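Side-chain contacts in phenolic acid decarboxylase (Sedimentibacter hydroxybenzoicus, PDB 7AE5), which catalyses the reversible, non-oxidative decarboxylation of 4-hydroxybenzoate and 3,4-dihydroxybenzoate under anaerobic conditions, as an oxygen-sensitive enzyme of the prenylated-FMN-dependent UbiD family: residues W314-I317 against D318-A322; G362-A365 against K366-F370. One frame throughout, in Å; residues are numbered along the deposited sequence.

Contact 1: W314-I317 against D318-A322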
loop_
_atom_site.group_PDB
_atom_site.type_symbol
_atom_site.label_atom_id
_atom_site.label_comp_id
_atom_site.label_asym_id
_atom_site.label_seq_id
_atom_site.Cartn_x
_atom_site.Cartn_y
_atom_site.Cartn_z
ATOM N N TRP C 314 7.530 -31.813 -6.953
ATOM C CA TRP C 314 6.586 -32.864 -6.575
ATOM C C TRP C 314 7.252 -34.233 -6.475
ATOM O O TRP C 314 8.145 -34.566 -7.258
ATOM C CB TRP C 314 5.432 -32.936 -7.582
ATOM C CG TRP C 314 4.261 -32.060 -7.247
ATOM C CD1 TRP C 314 4.301 -30.783 -6.762
ATOM C CD2 TRP C 314 2.874 -32.397 -7.375
ATOM N NE1 TRP C 314 3.024 -30.307 -6.578
ATOM C CE2 TRP C 314 2.130 -31.279 -6.945
ATOM C CE3 TRP C 314 2.188 -33.538 -7.802
ATOM C CZ2 TRP C 314 0.736 -31.268 -6.938
ATOM C CZ3 TRP C 314 0.804 -33.526 -7.794
ATOM C CH2 TRP C 314 0.094 -32.397 -7.367
ATOM N N THR C 315 6.814 -35.018 -5.497
ATOM C CA THR C 315 7.186 -36.425 -5.402
ATOM C C THR C 315 5.884 -37.207 -5.244
ATOM O O THR C 315 4.784 -36.691 -5.477
ATOM C CB THR C 315 8.182 -36.691 -4.261
ATOM O OG1 THR C 315 7.584 -36.373 -3.001
ATOM C CG2 THR C 315 9.449 -35.865 -4.437
ATOM N N GLU C 316 5.993 -38.476 -4.840
ATOM C CA GLU C 316 4.800 -39.304 -4.689
ATOM C C GLU C 316 3.866 -38.744 -3.621
ATOM O O GLU C 316 2.640 -38.809 -3.765
ATOM C CB GLU C 316 5.194 -40.741 -4.352
ATOM C CG GLU C 316 4.029 -41.699 -4.363
ATOM C CD GLU C 316 4.406 -43.085 -3.892
ATOM O OE1 GLU C 316 5.609 -43.339 -3.670
ATOM O OE2 GLU C 316 3.494 -43.925 -3.744
ATOM N N ILE C 317 4.430 -38.174 -2.551
ATOM C CA ILE C 317 3.619 -37.704 -1.428
ATOM C C ILE C 317 2.608 -36.656 -1.877
ATOM O O ILE C 317 1.489 -36.599 -1.352
ATOM C CB ILE C 317 4.527 -37.167 -0.302
ATOM C CG1 ILE C 317 3.694 -36.757 0.914
ATOM C CG2 ILE C 317 5.364 -35.992 -0.790
ATOM C CD1 ILE C 317 3.025 -37.920 1.619
ATOM N N ASP C 318 2.971 -35.823 -2.854
ATOM C CA ASP C 318 2.051 -34.789 -3.320
ATOM C C ASP C 318 0.805 -35.395 -3.950
ATOM O O ASP C 318 -0.288 -34.829 -3.831
ATOM C CB ASP C 318 2.763 -33.868 -4.309
ATOM C CG ASP C 318 3.957 -33.169 -3.690
ATOM O OD1 ASP C 318 3.776 -32.070 -3.124
ATOM O OD2 ASP C 318 5.074 -33.727 -3.753
ATOM N N TYR C 319 0.940 -36.544 -4.611
ATOM C CA TYR C 319 -0.234 -37.198 -5.174
ATOM C C TYR C 319 -1.094 -37.833 -4.088
ATOM O O TYR C 319 -2.306 -37.991 -4.276
ATOM C CB TYR C 319 0.197 -38.235 -6.212
ATOM C CG TYR C 319 0.911 -37.626 -7.400
ATOM C CD1 TYR C 319 0.198 -37.143 -8.490
ATOM C CD2 TYR C 319 2.295 -37.516 -7.423
ATOM C CE1 TYR C 319 0.844 -36.580 -9.577
ATOM C CE2 TYR C 319 2.950 -36.954 -8.506
ATOM C CZ TYR C 319 2.219 -36.488 -9.579
ATOM O OH TYR C 319 2.869 -35.926 -10.657
ATOM N N LEU C 320 -0.499 -38.189 -2.945
ATOM C CA LEU C 320 -1.280 -38.702 -1.823
ATOM C C LEU C 320 -2.064 -37.617 -1.097
ATOM O O LEU C 320 -2.899 -37.949 -0.250
ATOM C CB LEU C 320 -0.381 -39.421 -0.811
ATOM C CG LEU C 320 0.086 -40.859 -1.068
ATOM C CD1 LEU C 320 -1.047 -41.715 -1.615
ATOM C CD2 LEU C 320 1.301 -40.920 -1.978
ATOM N N MET C 321 -1.815 -36.339 -1.395
ATOM C CA MET C 321 -2.500 -35.242 -0.721
ATOM C C MET C 321 -3.160 -34.275 -1.695
ATOM O O MET C 321 -3.602 -33.199 -1.274
ATOM C CB MET C 321 -1.528 -34.471 0.179
ATOM C CG MET C 321 -0.754 -35.336 1.160
ATOM S SD MET C 321 0.728 -34.509 1.764
ATOM C CE MET C 321 0.026 -33.012 2.443
ATOM N N ALA C 322 -3.247 -34.627 -2.977
ATOM C CA ALA C 322 -3.664 -33.662 -3.993
ATOM C C ALA C 322 -5.180 -33.483 -4.016
ATOM O O ALA C 322 -5.702 -32.446 -3.593
ATOM C CB ALA C 322 -3.141 -34.095 -5.366
#

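Contact 2: G362-A365 against K366-F370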
loop_
_atom_site.group_PDB
_atom_site.type_symbol
_atom_site.label_atom_id
_atom_site.label_comp_id
_atom_site.label_asym_id
_atom_site.label_seq_id
_atom_site.Cartn_x
_atom_site.Cartn_y
_atom_site.Cartn_z
ATOM N N GLY C 362 -20.415 -8.618 -10.214
ATOM C CA GLY C 362 -19.122 -7.969 -10.095
ATOM C C GLY C 362 -18.459 -8.134 -8.742
ATOM O O GLY C 362 -19.056 -7.823 -7.708
ATOM N N GLY C 363 -17.224 -8.633 -8.740
ATOM C CA GLY C 363 -16.481 -8.852 -7.519
ATOM C C GLY C 363 -16.724 -10.185 -6.847
ATOM O O GLY C 363 -16.102 -10.460 -5.812
ATOM N N TYR C 364 -17.596 -11.027 -7.409
ATOM C CA TYR C 364 -17.959 -12.289 -6.770
ATOM C C TYR C 364 -16.759 -13.212 -6.593
ATOM O O TYR C 364 -16.754 -14.051 -5.685
ATOM C CB TYR C 364 -19.045 -12.980 -7.593
ATOM C CG TYR C 364 -19.574 -14.275 -7.025
ATOM C CD1 TYR C 364 -20.395 -14.285 -5.904
ATOM C CD2 TYR C 364 -19.277 -15.490 -7.632
ATOM C CE1 TYR C 364 -20.891 -15.472 -5.392
ATOM C CE2 TYR C 364 -19.768 -16.679 -7.130
ATOM C CZ TYR C 364 -20.574 -16.664 -6.011
ATOM O OH TYR C 364 -21.063 -17.848 -5.510
ATOM N N ALA C 365 -15.738 -13.074 -7.443
ATOM C CA ALA C 365 -14.581 -13.958 -7.359
ATOM C C ALA C 365 -13.814 -13.772 -6.056
ATOM O O ALA C 365 -13.256 -14.737 -5.525
ATOM C CB ALA C 365 -13.657 -13.729 -8.551
ATOM N N LYS C 366 -13.765 -12.546 -5.532
ATOM C CA LYS C 366 -13.126 -12.343 -4.239
ATOM C C LYS C 366 -14.005 -12.847 -3.103
ATOM O O LYS C 366 -13.490 -13.273 -2.063
ATOM C CB LYS C 366 -12.781 -10.867 -4.046
ATOM C CG LYS C 366 -11.774 -10.355 -5.060
ATOM C CD LYS C 366 -10.944 -9.211 -4.516
ATOM C CE LYS C 366 -9.842 -8.838 -5.500
ATOM N NZ LYS C 366 -9.278 -7.479 -5.245
ATOM N N GLY C 367 -15.324 -12.814 -3.283
ATOM C CA GLY C 367 -16.199 -13.424 -2.299
ATOM C C GLY C 367 -15.970 -14.918 -2.180
ATOM O O GLY C 367 -15.974 -15.471 -1.077
ATOM N N VAL C 368 -15.758 -15.588 -3.315
ATOM C CA VAL C 368 -15.456 -17.016 -3.296
ATOM C C VAL C 368 -14.160 -17.273 -2.539
ATOM O O VAL C 368 -14.053 -18.235 -1.768
ATOM C CB VAL C 368 -15.391 -17.566 -4.733
ATOM C CG1 VAL C 368 -14.815 -18.972 -4.743
ATOM C CG2 VAL C 368 -16.770 -17.546 -5.368
ATOM N N ALA C 369 -13.158 -16.415 -2.743
ATOM C CA ALA C 369 -11.909 -16.547 -2.003
ATOM C C ALA C 369 -12.123 -16.313 -0.514
ATOM O O ALA C 369 -11.564 -17.034 0.322
ATOM C CB ALA C 369 -10.866 -15.577 -2.555
ATOM N N PHE C 370 -12.927 -15.303 -0.161
ATOM C CA PHE C 370 -13.255 -15.069 1.243
ATOM C C PHE C 370 -13.861 -16.312 1.882
ATOM O O PHE C 370 -13.575 -16.624 3.044
ATOM C CB PHE C 370 -14.222 -13.891 1.381
ATOM C CG PHE C 370 -13.620 -12.555 1.041
ATOM C CD1 PHE C 370 -12.258 -12.338 1.161
ATOM C CD2 PHE C 370 -14.426 -11.510 0.618
ATOM C CE1 PHE C 370 -11.708 -11.107 0.855
ATOM C CE2 PHE C 370 -13.883 -10.276 0.309
ATOM C CZ PHE C 370 -12.522 -10.074 0.429
#

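Contact 1: W314-I317 against D318-A322
Trp314 and Tyr319 meet in a T-shaped pair, the edge of the indole's six-membered ring directed at the tyrosine face, with centroids 4.8 Å apart and planes at 85°. Trp314 CE3 comes down near the rim of the phenol ring, 3.4 Å from Tyr319 CZ. One indole face is taken by Asp318: its CB makes a CH-pi contact 3.6 Å from the centroid of the six-membered ring, and the carboxylate lies over the pyrrole side, near CG and CD1, stacked at only 13° to the ring. An alanine in place of Trp314 would probably open a gap beside the Tyr319 face and leave Asp318 CB and its carboxylate without the ring they lie on. Trp71 meets Tyr319 edge-to-face, and Glu398 of a second subunit packs on both aromatic residues. On another side of the turn, Ile317 CG1 lies 3.8 Å from Met321 SD. At the polar edge, Asp318 OD2 receives the backbone N-H of Thr315 at 2.8 Å in a nearly straight bond, met on its anti side. CG of Asp318 stands anti to its own carbonyl carbon (chi1 -60°), which swings the carboxylate back to that amide, just before the weakly bonded helix 316-320. A weak backbone bond runs from Asp318 N to Thr315 O, 3.3 Å. Glu316 extends away to a salt bridge with Lys145. The straight N-H bond would probably ease the negative charge of a carboxylate lying on an aromatic face.

Contact 2: G362-A365 against K366-F370
Val368 N gives its hydrogen to Tyr364 O at 3.0 Å, and Ala369 N does the same for Ala365 O at 3.3 Å; these are the i to i+4 bonds of the first turn of helix 364-372. Gly363 is the N-cap. Its carbonyl O accepts Lys366 N at 3.1 Å, but the donor stands well above the carbonyl plane, about 50° out of it, as the chain curls into the helix. The positive phi of Gly363 (87°) would jam a CB against the preceding carbonyl O. The ammonium of Lys366, at the end of an extended chain, is held by Lys412 O and Ser415 OG of its own chain and by Glu418 O of a third subunit, tying this turn to the neighbouring copy. Farther out, Phe370 meets Phe370 of that subunit with nearly parallel rings, while Ala365 and Ala369 set their small side chains against strands 384-388 and 434-441. Between the segments the packing is carried by Tyr364 and Val368. With CG anti to the backbone N (chi1 -177°), the phenol ring is placed where Val368 crosses it obliquely. One methyl makes an off-centre CH-pi contact: Val368 CG2 sits 4.1 Å from the ring centroid and 3.6 Å from Tyr364 CE2.

Contact 1 comes first along the chain and closes before contact 2 opens; their centres are 29 Å apart and their nearest atoms about 16 Å, so they do not touch. Contact 1 forms on the short helix 316-320 near the centre of the folded chain, where the side chain of Ile317 is about 6 Å from that of Thr166, predicted to bind prenylated FMN. Contact 2 opens helix 364-372, away from the annotated sites. The five-stranded mixed sheet relates them: residues of contact 1 touch one of its outermost strands, 340-347, and helix 364-372 packs on its strands 352-357, 384-388 and 434-441. One contact therefore borders the predicted cofactor region, the other a subunit interface.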